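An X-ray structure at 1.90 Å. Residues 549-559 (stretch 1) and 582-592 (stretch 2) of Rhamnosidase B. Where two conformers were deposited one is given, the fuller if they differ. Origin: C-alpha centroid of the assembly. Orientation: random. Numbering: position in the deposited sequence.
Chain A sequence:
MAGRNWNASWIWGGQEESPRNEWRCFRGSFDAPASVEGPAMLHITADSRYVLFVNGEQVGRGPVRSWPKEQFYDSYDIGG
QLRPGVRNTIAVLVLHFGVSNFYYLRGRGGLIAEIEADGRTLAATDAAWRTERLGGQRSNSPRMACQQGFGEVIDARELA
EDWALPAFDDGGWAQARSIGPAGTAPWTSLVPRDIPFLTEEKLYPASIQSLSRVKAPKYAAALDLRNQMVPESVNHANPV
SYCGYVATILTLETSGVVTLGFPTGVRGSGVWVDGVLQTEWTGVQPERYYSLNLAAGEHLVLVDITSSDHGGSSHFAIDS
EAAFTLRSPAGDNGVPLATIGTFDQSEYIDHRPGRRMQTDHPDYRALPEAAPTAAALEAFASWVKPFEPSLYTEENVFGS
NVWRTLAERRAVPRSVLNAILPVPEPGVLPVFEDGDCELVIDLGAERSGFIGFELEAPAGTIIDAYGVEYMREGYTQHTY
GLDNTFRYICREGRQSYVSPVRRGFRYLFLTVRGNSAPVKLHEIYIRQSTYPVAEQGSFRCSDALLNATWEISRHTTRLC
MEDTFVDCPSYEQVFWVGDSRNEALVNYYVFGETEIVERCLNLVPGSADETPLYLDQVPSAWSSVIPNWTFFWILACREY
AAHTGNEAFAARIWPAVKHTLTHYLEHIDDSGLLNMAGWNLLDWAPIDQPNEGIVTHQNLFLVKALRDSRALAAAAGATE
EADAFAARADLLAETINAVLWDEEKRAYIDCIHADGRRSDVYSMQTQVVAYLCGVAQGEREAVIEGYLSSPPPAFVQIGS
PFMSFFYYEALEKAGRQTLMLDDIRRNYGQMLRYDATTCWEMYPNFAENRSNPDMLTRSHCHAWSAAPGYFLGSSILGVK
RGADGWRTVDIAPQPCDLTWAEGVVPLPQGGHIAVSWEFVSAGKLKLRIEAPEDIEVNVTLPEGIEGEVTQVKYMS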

# COMPACT_ATOMS: atom_id res chain seq x y z
N THR A 549 -20.94 -2.09 9.87
CA THR A 549 -20.35 -1.70 8.60
C THR A 549 -19.65 -0.35 8.77
O THR A 549 -18.62 -0.11 8.14
N TRP A 550 -20.21 0.50 9.62
CA TRP A 550 -19.62 1.82 9.87
C TRP A 550 -18.30 1.61 10.63
O TRP A 550 -17.29 2.26 10.34
N GLU A 551 -18.33 0.71 11.60
CA GLU A 551 -17.16 0.40 12.41
C GLU A 551 -15.98 -0.08 11.55
O GLU A 551 -14.87 0.42 11.70
N ILE A 552 -16.21 -1.03 10.65
CA ILE A 552 -15.09 -1.49 9.83
C ILE A 552 -14.67 -0.44 8.81
O ILE A 552 -13.50 -0.38 8.42
N SER A 553 -15.61 0.41 8.39
CA SER A 553 -15.28 1.46 7.44
C SER A 553 -14.34 2.47 8.11
O SER A 553 -13.40 2.97 7.50
N ARG A 554 -14.62 2.77 9.37
CA ARG A 554 -13.80 3.71 10.13
C ARG A 554 -12.40 3.12 10.34
O ARG A 554 -11.39 3.80 10.17
N HIS A 555 -12.35 1.84 10.71
CA HIS A 555 -11.06 1.20 10.95
C HIS A 555 -10.22 1.12 9.67
O HIS A 555 -9.01 1.35 9.69
N THR A 556 -10.87 0.81 8.55
CA THR A 556 -10.17 0.72 7.27
C THR A 556 -9.52 2.06 6.92
O THR A 556 -8.38 2.12 6.48
N THR A 557 -10.28 3.13 7.13
CA THR A 557 -9.80 4.48 6.83
C THR A 557 -8.59 4.82 7.69
O THR A 557 -7.61 5.37 7.20
N ARG A 558 -8.67 4.49 8.97
CA ARG A 558 -7.57 4.75 9.90
C ARG A 558 -6.29 4.08 9.41
O ARG A 558 -5.24 4.72 9.33
N LEU A 559 -6.37 2.80 9.08
CA LEU A 559 -5.19 2.05 8.64
C LEU A 559 -4.65 2.47 7.28
O LEU A 559 -3.50 2.17 6.94
N ASN A 582 -12.19 9.18 -2.39
CA ASN A 582 -13.19 8.59 -1.50
C ASN A 582 -12.69 8.57 -0.07
O ASN A 582 -13.43 8.87 0.87
N GLU A 583 -11.42 8.22 0.11
CA GLU A 583 -10.83 8.16 1.44
C GLU A 583 -10.90 9.51 2.15
O GLU A 583 -11.12 9.57 3.35
N ALA A 584 -10.73 10.60 1.40
CA ALA A 584 -10.78 11.93 2.00
C ALA A 584 -12.18 12.22 2.54
O ALA A 584 -12.34 12.71 3.65
N LEU A 585 -13.20 11.93 1.74
CA LEU A 585 -14.58 12.17 2.15
C LEU A 585 -14.96 11.36 3.39
O LEU A 585 -15.61 11.88 4.30
N VAL A 586 -14.58 10.09 3.43
CA VAL A 586 -14.89 9.27 4.59
C VAL A 586 -14.18 9.88 5.80
O VAL A 586 -14.76 10.01 6.88
N ASN A 587 -12.93 10.26 5.60
CA ASN A 587 -12.14 10.89 6.65
C ASN A 587 -12.83 12.13 7.23
O ASN A 587 -12.84 12.33 8.44
N TYR A 588 -13.41 12.95 6.36
CA TYR A 588 -14.10 14.16 6.82
C TYR A 588 -15.20 13.82 7.82
O TYR A 588 -15.41 14.54 8.80
N TYR A 589 -15.91 12.73 7.57
CA TYR A 589 -16.99 12.36 8.46
C TYR A 589 -16.60 11.55 9.69
O TYR A 589 -17.23 11.70 10.74
N VAL A 590 -15.57 10.72 9.59
CA VAL A 590 -15.19 9.90 10.75
C VAL A 590 -14.04 10.45 11.60
O VAL A 590 -13.98 10.15 12.79
N PHE A 591 -13.15 11.24 11.00
CA PHE A 591 -12.02 11.80 11.75
C PHE A 591 -11.94 13.33 11.71
O PHE A 591 -11.68 13.97 12.73
N GLY A 592 -12.13 13.91 10.52
CA GLY A 592 -12.09 15.36 10.37
C GLY A 592 -10.73 15.98 10.08
O GLY A 592 -10.57 17.19 10.21

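The two helices cross at 116° between their N-to-C directions, with axes 10.1 Å apart at closest approach, and bury 367 Å² between the stretches. No direct hydrogen bond joins them, so the contact rests on side-chain packing and one water.

Thr557 points its CA-to-CB bond toward the second stretch. Its m rotamer (chi1 -57°) sets OG1 2.8 Å from Ser553 O, a hydrogen bond to its own helix that satisfies the hydroxyl although OG1 also lies 3.3 Å from Val586 CG1. The methyl meets the edge of the Phe591 ring, CG2 to CE2 3.9 Å, near the ring plane.

Val586 (t) and Val590 (m) also point toward stretch 1. Trp550 starts sideways, but chi1 of -168° (t) and chi2 of 88° bring its indole nearer: Trp550 CZ2 lies 3.6 Å from Val590 CG1, an apolar contact. Phe591, the first residue to leave helical phi/psi, likewise starts sideways; with chi1 at -61° (m) its ring reaches back to stretch 1, placing CZ 3.6 Å from Arg554 O and 3.7 Å from Arg558 CB.

Arg554 combines apolar and polar roles. Its CG packs 3.9 Å from Val590 CB, and its CD lies 3.9 Å from Phe591 CE1. Chi1 is t, chi2 lies between wells at -111°, and chi3 is m; in this bent conformation NH1 forms a salt bridge to Glu551 OE2 at 2.9 Å, with an N-H...acceptor angle of 169°. Arg554 NH2 donates to a water at 2.8 Å from its oxygen, and that water donates to Val590 O, 2.7 Å from the same oxygen, bridging the stretches.

Arg558 runs t, t, then p at chi3, directing its guanidinium to His555: NH2 to ND1 is 3.0 Å, a hydrogen bond at 160°.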

# COMPACT_ATOMS: atom_id res chain seq x y z
CB THR A 549 -21.40 -1.60 7.45
OG1 THR A 549 -22.27 -0.48 7.68
CG2 THR A 549 -22.23 -2.88 7.37
CB TRP A 550 -20.56 2.69 10.72
CG TRP A 550 -20.13 4.14 10.78
CD1 TRP A 550 -20.49 5.13 9.90
CD2 TRP A 550 -19.24 4.73 11.72
NE1 TRP A 550 -19.87 6.31 10.25
CE2 TRP A 550 -19.09 6.10 11.36
CE3 TRP A 550 -18.53 4.25 12.83
CZ2 TRP A 550 -18.28 6.98 12.07
CZ3 TRP A 550 -17.72 5.13 13.54
CH2 TRP A 550 -17.60 6.47 13.16
CB GLU A 551 -17.55 -0.67 13.44
CG GLU A 551 -16.53 -0.91 14.54
CD GLU A 551 -16.33 0.30 15.43
OE1 GLU A 551 -17.33 0.98 15.77
OE2 GLU A 551 -15.17 0.57 15.80
CB ILE A 552 -15.39 -2.84 9.12
CG1 ILE A 552 -16.52 -2.70 8.11
CG2 ILE A 552 -15.72 -3.90 10.15
CD1 ILE A 552 -16.72 -3.95 7.26
CB SER A 553 -16.55 2.18 6.96
OG SER A 553 -17.35 1.33 6.15
CB ARG A 554 -14.45 4.00 11.48
CG ARG A 554 -13.92 5.21 12.25
CD ARG A 554 -13.16 4.83 13.51
NE ARG A 554 -13.89 3.95 14.42
CZ ARG A 554 -14.71 4.34 15.40
NH1 ARG A 554 -15.31 3.42 16.15
NH2 ARG A 554 -14.93 5.62 15.64
CB HIS A 555 -11.25 -0.20 11.53
CG HIS A 555 -9.99 -0.82 12.04
ND1 HIS A 555 -9.19 -0.19 12.97
CD2 HIS A 555 -9.37 -1.98 11.73
CE1 HIS A 555 -8.13 -0.95 13.22
NE2 HIS A 555 -8.22 -2.04 12.47
CB THR A 556 -11.14 0.35 6.13
OG1 THR A 556 -11.83 -0.86 6.45
CG2 THR A 556 -10.38 0.17 4.82
CB THR A 557 -10.92 5.50 7.05
OG1 THR A 557 -12.04 5.13 6.24
CG2 THR A 557 -10.46 6.91 6.66
CB ARG A 558 -7.96 4.22 11.29
CG ARG A 558 -6.94 4.41 12.39
CD ARG A 558 -7.64 4.29 13.74
NE ARG A 558 -8.57 3.16 13.77
CZ ARG A 558 -9.66 3.10 14.53
NH1 ARG A 558 -9.96 4.11 15.33
NH2 ARG A 558 -10.45 2.03 14.48
CB LEU A 559 -5.49 0.55 8.62
CG LEU A 559 -5.90 -0.11 9.94
CD1 LEU A 559 -5.98 -1.61 9.71
CD2 LEU A 559 -4.89 0.21 11.05
CB ASN A 582 -13.53 7.17 -1.94
CG ASN A 582 -14.33 7.12 -3.23
OD1 ASN A 582 -14.67 8.16 -3.81
ND2 ASN A 582 -14.64 5.92 -3.69
CB GLU A 583 -9.38 7.67 1.36
CG GLU A 583 -9.25 6.27 0.77
CD GLU A 583 -7.80 5.85 0.59
OE1 GLU A 583 -7.05 6.58 -0.08
OE2 GLU A 583 -7.41 4.78 1.11
CB ALA A 584 -10.38 13.01 0.98
CB LEU A 585 -15.55 11.84 1.02
CG LEU A 585 -15.48 12.75 -0.21
CD1 LEU A 585 -16.39 12.21 -1.29
CD2 LEU A 585 -15.88 14.17 0.18
CB VAL A 586 -14.41 7.82 4.41
CG1 VAL A 586 -14.69 7.01 5.66
CG2 VAL A 586 -15.12 7.21 3.21
CB ASN A 587 -10.77 11.28 6.09
CG ASN A 587 -10.16 12.47 6.81
OD1 ASN A 587 -9.83 12.39 7.99
ND2 ASN A 587 -10.01 13.58 6.09
CB TYR A 588 -14.72 14.93 5.64
CG TYR A 588 -13.73 15.52 4.66
CD1 TYR A 588 -14.05 15.65 3.31
CD2 TYR A 588 -12.46 15.95 5.07
CE1 TYR A 588 -13.15 16.19 2.39
CE2 TYR A 588 -11.55 16.49 4.16
CZ TYR A 588 -11.90 16.60 2.82
OH TYR A 588 -11.00 17.09 1.90
CB TYR A 589 -18.09 11.62 7.68
CG TYR A 589 -19.07 12.55 7.01
CD1 TYR A 589 -18.68 13.35 5.94
CD2 TYR A 589 -20.39 12.66 7.46
CE1 TYR A 589 -19.57 14.25 5.33
CE2 TYR A 589 -21.29 13.55 6.86
CZ TYR A 589 -20.87 14.34 5.80
OH TYR A 589 -21.75 15.22 5.21
CB VAL A 590 -14.85 8.46 10.32
CG1 VAL A 590 -15.98 7.89 9.47
CG2 VAL A 590 -13.53 8.42 9.58
CB PHE A 591 -10.70 11.22 11.24
CG PHE A 591 -10.60 9.73 11.40
CD1 PHE A 591 -10.82 9.14 12.63
CD2 PHE A 591 -10.28 8.92 10.31
CE1 PHE A 591 -10.72 7.76 12.79
CE2 PHE A 591 -10.18 7.54 10.45
CZ PHE A 591 -10.40 6.96 11.70
O HOH W 1 -14.44 8.19 14.64